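VP35 (Myotis lucifugus, PDB 6DKU) is a bat-genome homolog of the filoviral polymerase cofactor VP35, present here as its interferon inhibitory domain, and probably antagonises interferon responses. Local coordinates at residues G22-T25 with A26-L30; I66-T69 with Q70-Y74. The protein carries 1 engineered substitution. All coordinates share one frame; numbering follows the deposited sequence.

Contact 1 of 2, residues G22-T25 with A26-L30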
ATOM      1  N   GLY A  22     -11.153  11.297  -6.124  1.00 69.36           N
ATOM      2  CA  GLY A  22     -11.889  10.300  -6.858  1.00 69.97           C
ATOM      3  C   GLY A  22     -12.321   9.137  -5.994  1.00 69.36           C
ATOM      4  O   GLY A  22     -12.178   9.155  -4.766  1.00 56.77           O
ATOM      5  N   PRO A  23     -12.867   8.097  -6.626  1.00 63.23           N
ATOM      6  CA  PRO A  23     -13.251   6.901  -5.876  1.00 60.93           C
ATOM      7  C   PRO A  23     -12.028   6.212  -5.300  1.00 58.73           C
ATOM      8  O   PRO A  23     -10.893   6.433  -5.729  1.00 66.73           O
ATOM      9  CB  PRO A  23     -13.940   6.025  -6.927  1.00 68.99           C
ATOM     10  CG  PRO A  23     -13.362   6.472  -8.218  1.00 66.39           C
ATOM     11  CD  PRO A  23     -13.122   7.946  -8.068  1.00 61.91           C
ATOM     12  N   ARG A  24     -12.274   5.364  -4.307  1.00 65.94           N
ATOM     13  CA  ARG A  24     -11.179   4.652  -3.666  1.00 44.40           C
ATOM     14  C   ARG A  24     -10.593   3.657  -4.655  1.00 46.20           C
ATOM     15  O   ARG A  24     -11.331   2.903  -5.295  1.00 54.06           O
ATOM     16  CB  ARG A  24     -11.664   3.956  -2.396  1.00 49.18           C
ATOM     17  CG  ARG A  24     -10.663   2.988  -1.796  1.00 61.11           C
ATOM     18  CD  ARG A  24     -11.308   2.053  -0.793  1.00 58.84           C
ATOM     19  NE  ARG A  24     -10.302   1.405   0.042  1.00 58.55           N
ATOM     20  CZ  ARG A  24     -10.136   1.634   1.340  1.00 55.27           C
ATOM     21  NH1 ARG A  24     -10.911   2.499   1.970  1.00 64.64           N
ATOM     22  NH2 ARG A  24      -9.194   0.992   2.011  1.00 50.73           N
ATOM     23  N   THR A  25      -9.268   3.696  -4.827  1.00 49.23           N
ATOM     24  CA  THR A  25      -8.582   2.798  -5.755  1.00 56.54           C
ATOM     25  C   THR A  25      -7.398   2.115  -5.086  1.00 57.43           C
ATOM     26  O   THR A  25      -7.183   2.259  -3.878  1.00 54.82           O
ATOM     27  CB  THR A  25      -8.074   3.542  -7.000  1.00 58.87           C
ATOM     28  OG1 THR A  25      -6.955   4.367  -6.649  1.00 51.43           O
ATOM     29  CG2 THR A  25      -9.160   4.401  -7.619  1.00 58.62           C
ATOM     30  N   ALA A  26      -6.601   1.394  -5.875  1.00 48.36           N
ATOM     31  CA  ALA A  26      -5.452   0.705  -5.309  1.00 43.55           C
ATOM     32  C   ALA A  26      -4.392   1.650  -4.761  1.00 49.39           C
ATOM     33  O   ALA A  26      -3.483   1.182  -4.074  1.00 59.58           O
ATOM     34  CB  ALA A  26      -4.815  -0.212  -6.351  1.00 45.92           C
ATOM     35  N   PHE A  27      -4.455   2.951  -5.057  1.00 51.83           N
ATOM     36  CA  PHE A  27      -3.474   3.852  -4.455  1.00 48.73           C
ATOM     37  C   PHE A  27      -3.778   4.061  -2.978  1.00 47.17           C
ATOM     38  O   PHE A  27      -2.867   4.022  -2.139  1.00 57.00           O
ATOM     39  CB  PHE A  27      -3.432   5.184  -5.208  1.00 47.00           C
ATOM     40  CG  PHE A  27      -2.657   5.127  -6.504  1.00 47.72           C
ATOM     41  CD1 PHE A  27      -1.272   5.197  -6.509  1.00 46.15           C
ATOM     42  CD2 PHE A  27      -3.319   4.996  -7.720  1.00 52.52           C
ATOM     43  CE1 PHE A  27      -0.555   5.141  -7.703  1.00 53.40           C
ATOM     44  CE2 PHE A  27      -2.611   4.941  -8.919  1.00 50.13           C
ATOM     45  CZ  PHE A  27      -1.228   5.011  -8.907  1.00 56.99           C
ATOM     46  N   HIS A  28      -5.057   4.265  -2.640  1.00 39.42           N
ATOM     47  CA  HIS A  28      -5.466   4.302  -1.239  1.00 49.65           C
ATOM     48  C   HIS A  28      -5.025   3.036  -0.518  1.00 49.18           C
ATOM     49  O   HIS A  28      -4.478   3.088   0.592  1.00 55.71           O
ATOM     50  CB  HIS A  28      -6.986   4.455  -1.136  1.00 50.72           C
ATOM     51  CG  HIS A  28      -7.536   5.635  -1.870  1.00 52.16           C
ATOM     52  ND1 HIS A  28      -7.749   5.632  -3.232  1.00 48.75           N
ATOM     53  CD2 HIS A  28      -7.935   6.851  -1.428  1.00 48.27           C
ATOM     54  CE1 HIS A  28      -8.250   6.799  -3.597  1.00 51.99           C
ATOM     55  NE2 HIS A  28      -8.369   7.556  -2.521  1.00 49.35           N
ATOM     56  N   GLU A  29      -5.251   1.882  -1.154  1.00 42.09           N
ATOM     57  CA  GLU A  29      -4.829   0.617  -0.578  1.00 38.83           C
ATOM     58  C   GLU A  29      -3.318   0.537  -0.437  1.00 45.09           C
ATOM     59  O   GLU A  29      -2.828  -0.054   0.526  1.00 57.03           O
ATOM     60  CB  GLU A  29      -5.341  -0.550  -1.419  1.00 36.38           C
ATOM     61  CG  GLU A  29      -6.757  -0.378  -1.921  1.00 47.81           C
ATOM     62  CD  GLU A  29      -7.801  -0.552  -0.835  1.00 50.76           C
ATOM     63  OE1 GLU A  29      -7.417  -0.738   0.344  1.00 54.29           O
ATOM     64  OE2 GLU A  29      -9.009  -0.504  -1.166  1.00 56.59           O
ATOM     65  N   LEU A  30      -2.560   1.113  -1.370  1.00 43.33           N
ATOM     66  CA  LEU A  30      -1.109   1.092  -1.228  1.00 52.00           C
ATOM     67  C   LEU A  30      -0.671   1.920  -0.030  1.00 50.61           C
ATOM     68  O   LEU A  30       0.235   1.521   0.713  1.00 57.99           O
ATOM     69  CB  LEU A  30      -0.439   1.598  -2.504  1.00 49.87           C
ATOM     70  CG  LEU A  30       1.090   1.564  -2.501  1.00 43.22           C
ATOM     71  CD1 LEU A  30       1.617   0.217  -2.021  1.00 39.78           C
ATOM     72  CD2 LEU A  30       1.621   1.871  -3.885  1.00 37.37           C
TER
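Arg24 and Glu29 form a side-on, two-pronged salt bridge: NE of Arg24 donates to OE2 of Glu29 at 2.6 Å, and NH2 of Arg24 to OE1 of Glu29 at 3.0 Å. Both bonds are nearly straight and lie close to the guanidinium plane, yet they reach the carboxylate from above its plane, the two groups being turned 46° against each other. Arg24 gets there with an extended chain, CG anti to the backbone N (chi1 170°), whereas Glu29 bends back at chi2 to meet it. The carboxylate oxygens have further partners, OE2 in the hydroxyl of Tyr95 and OE1 in that of Tyr115, so each oxygen takes part in two bonds, one with Arg24 and one with a tyrosine.

At the helix start itself, Thr25 OG1 accepts from Phe27 N (3.3 Å, 166°). Thr25 O takes weak bonds from Glu29 N and from His28 ND1. The imidazole turns back along the incoming chain, and Arg24 CA sits over one face, 3.9 Å from the His28 ring centroid, as a CH-pi contact; CE1 of His28 lies 3.4 Å from Pro23 O. Thr25 OG1 also approaches the edge of the Phe27 ring, whose own edge-to-face partner is His62. The arrangement is a threonine N-cap at the start of helix 26-37, accompanied by a salt bridge from the residue before the cap to Glu29 in the first turn, within the interferon inhibitory domain.

Contact 2 of 2, residues I66-T69 with Q70-Y74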
ATOM      1  N   ILE A  66       3.916   5.441  -5.131  1.00 51.92           N
ATOM      2  CA  ILE A  66       4.669   4.344  -5.748  1.00 53.09           C
ATOM      3  C   ILE A  66       6.163   4.477  -5.454  1.00 54.16           C
ATOM      4  O   ILE A  66       6.885   3.476  -5.279  1.00 59.35           O
ATOM      5  CB  ILE A  66       4.374   4.305  -7.265  1.00 46.27           C
ATOM      6  CG1 ILE A  66       2.972   3.738  -7.528  1.00 45.08           C
ATOM      7  CG2 ILE A  66       5.423   3.494  -8.001  1.00 44.35           C
ATOM      8  CD1 ILE A  66       2.550   3.762  -8.991  1.00 39.69           C
ATOM      9  N   SER A  67       6.640   5.716  -5.356  1.00 56.26           N
ATOM     10  CA  SER A  67       8.055   5.986  -5.166  1.00 47.70           C
ATOM     11  C   SER A  67       8.527   5.507  -3.807  1.00 58.46           C
ATOM     12  O   SER A  67       9.706   5.171  -3.656  1.00 64.07           O
ATOM     13  CB  SER A  67       8.325   7.484  -5.336  1.00 58.36           C
ATOM     14  OG  SER A  67       9.632   7.839  -4.913  1.00 71.37           O
ATOM     15  N   ILE A  68       7.638   5.471  -2.808  1.00 59.85           N
ATOM     16  CA  ILE A  68       8.027   4.892  -1.523  1.00 57.22           C
ATOM     17  C   ILE A  68       8.332   3.410  -1.684  1.00 62.09           C
ATOM     18  O   ILE A  68       9.338   2.909  -1.169  1.00 71.09           O
ATOM     19  CB  ILE A  68       6.951   5.128  -0.444  1.00 51.65           C
ATOM     20  CG1 ILE A  68       6.462   6.585  -0.391  1.00 42.71           C
ATOM     21  CG2 ILE A  68       7.444   4.670   0.921  1.00 64.48           C
ATOM     22  CD1 ILE A  68       5.151   6.695   0.420  1.00 34.32           C
ATOM     23  N   THR A  69       7.460   2.688  -2.393  1.00 53.81           N
ATOM     24  CA  THR A  69       7.721   1.269  -2.637  1.00 55.96           C
ATOM     25  C   THR A  69       8.995   1.058  -3.450  1.00 62.27           C
ATOM     26  O   THR A  69       9.619  -0.011  -3.373  1.00 55.28           O
ATOM     27  CB  THR A  69       6.539   0.615  -3.354  1.00 46.65           C
ATOM     28  OG1 THR A  69       6.444   1.165  -4.667  1.00 58.01           O
ATOM     29  CG2 THR A  69       5.255   0.890  -2.600  1.00 46.09           C
ATOM     30  N   GLN A  70       9.405   2.056  -4.229  1.00 66.68           N
ATOM     31  CA  GLN A  70      10.592   1.842  -5.052  1.00 65.71           C
ATOM     32  C   GLN A  70      11.898   2.280  -4.387  1.00 72.58           C
ATOM     33  O   GLN A  70      12.908   1.578  -4.496  1.00 88.85           O
ATOM     34  CB  GLN A  70      10.427   2.557  -6.395  1.00 58.34           C
ATOM     35  CG  GLN A  70       9.386   1.901  -7.287  1.00 52.65           C
ATOM     36  CD  GLN A  70       9.502   0.395  -7.279  1.00 54.20           C
ATOM     37  OE1 GLN A  70      10.492  -0.162  -7.751  1.00 62.15           O
ATOM     38  NE2 GLN A  70       8.498  -0.273  -6.727  1.00 43.91           N
ATOM     39  N   ARG A  71      11.904   3.414  -3.692  1.00 75.44           N
ATOM     40  CA  ARG A  71      13.136   4.047  -3.241  1.00 77.51           C
ATOM     41  C   ARG A  71      13.429   3.884  -1.755  1.00 75.03           C
ATOM     42  O   ARG A  71      14.600   3.862  -1.378  1.00 84.90           O
ATOM     43  CB  ARG A  71      13.108   5.541  -3.580  1.00 79.73           C
ATOM     44  CG  ARG A  71      13.334   5.841  -5.050  1.00 86.76           C
ATOM     45  CD  ARG A  71      14.062   7.160  -5.200  1.00105.79           C
ATOM     46  NE  ARG A  71      13.275   8.124  -5.962  1.00120.07           N
ATOM     47  CZ  ARG A  71      13.616   9.398  -6.130  1.00122.30           C
ATOM     48  NH1 ARG A  71      12.842  10.208  -6.844  1.00117.64           N
ATOM     49  NH2 ARG A  71      14.729   9.865  -5.578  1.00123.52           N
ATOM     50  N   CYS A  72      12.413   3.782  -0.902  1.00 75.64           N
ATOM     51  CA  CYS A  72      12.634   3.540   0.519  1.00 68.98           C
ATOM     52  C   CYS A  72      12.941   2.063   0.719  1.00 83.68           C
ATOM     53  O   CYS A  72      12.095   1.204   0.443  1.00 82.87           O
ATOM     54  CB  CYS A  72      11.417   3.964   1.333  1.00 73.18           C
ATOM     55  SG  CYS A  72      11.256   5.765   1.500  1.00 85.98           S
ATOM     56  N   GLU A  73      14.147   1.772   1.215  1.00 93.77           N
ATOM     57  CA  GLU A  73      14.689   0.421   1.118  1.00 98.98           C
ATOM     58  C   GLU A  73      13.907  -0.587   1.953  1.00 95.89           C
ATOM     59  O   GLU A  73      13.768  -1.746   1.541  1.00 92.53           O
ATOM     60  CB  GLU A  73      16.162   0.418   1.524  1.00112.71           C
ATOM     61  CG  GLU A  73      16.942  -0.749   0.945  1.00125.75           C
ATOM     62  CD  GLU A  73      16.581  -1.035  -0.510  1.00133.73           C
ATOM     63  OE1 GLU A  73      16.600  -0.100  -1.344  1.00132.40           O
ATOM     64  OE2 GLU A  73      16.265  -2.203  -0.816  1.00137.27           O
ATOM     65  N   TYR A  74      13.389  -0.183   3.114  1.00 92.06           N
ATOM     66  CA  TYR A  74      12.625  -1.126   3.924  1.00 71.94           C
ATOM     67  C   TYR A  74      11.347  -1.555   3.205  1.00 77.19           C
ATOM     68  O   TYR A  74      11.152  -2.739   2.915  1.00 82.83           O
ATOM     69  CB  TYR A  74      12.292  -0.530   5.288  1.00 63.44           C
ATOM     70  CG  TYR A  74      11.329  -1.416   6.035  1.00 60.67           C
ATOM     71  CD1 TYR A  74      11.699  -2.696   6.433  1.00 62.68           C
ATOM     72  CD2 TYR A  74      10.026  -1.009   6.271  1.00 63.53           C
ATOM     73  CE1 TYR A  74      10.809  -3.527   7.096  1.00 69.94           C
ATOM     74  CE2 TYR A  74       9.130  -1.826   6.926  1.00 76.19           C
ATOM     75  CZ  TYR A  74       9.522  -3.084   7.337  1.00 80.33           C
ATOM     76  OH  TYR A  74       8.613  -3.891   7.991  1.00 82.39           O
TER
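Gln70 folds back over the preceding residue, its CD resting 3.9 Å from Thr69 C, and its amide NE2 donates to Thr69 OG1 at 3.2 Å. The two side chains meet at a slant, and the hydroxyl oxygen lies only a little outside the amide plane. A bend at chi2 (-43°) curls the glutamine back in this way, and the same NE2 also donates to Gly110 O, which gives the amide a second partner. Thr69 OG1 also lies implausibly close to Ile66 O, one turn earlier, so a bond between these two is doubtful. CG of Gln70 lies against the same carbonyl oxygen, 3.6 Å from Ile66 O.

The backbone ends less regularly: Gln70 N is shared weakly between Ile66 O and Ser67 O, while Arg71 N and Cys72 N keep the four-residue step, the first to Ser67 O at 2.8 Å and the second to Ile68 O at 3.2 Å. CB of Arg71 packs on Ser67 O at 3.4 Å. Beyond it, the Arg71 chain bends at chi2 and chi3, passing NE obliquely by Ser67 OG and taking NH1 to a salt bridge with Glu54; Ser67 OG itself bonds to His50 and Glu54. On the inner side, Ile68 CG2 touches Cys72 SG at 4.0 Å, an apolar contact. Cys72 leaves helical geometry and stands at the N-cap position of the short helix 73-76. Helix 61-71 thus ends between two others: Ser67, Ile68, Arg71 and Cys72 meet helix 41-56, whereas Ile66, Ile68 and Thr69 pack on helix 26-37.

Overall arrangement
From the N terminus, helix 9-18 leads through a loop into contact 1, where residues 22-25 turn directly into the first turn of helix 26-37. The chain then passes through that helix and helix 41-56 before reaching contact 2, at the end of helix 61-71 and its junction with helix 73-76. Each contact is local and bridges no long loop; the two follow in series, neither nested nor crossing, with centres about 18 Å apart. They nevertheless meet through packing of Phe27 on Ile66 and Leu30 on Thr69, which joins helices 26-37 and 61-71. Contact 1 also reaches strand 113-119 through Tyr115, linking the helical part to the sheet.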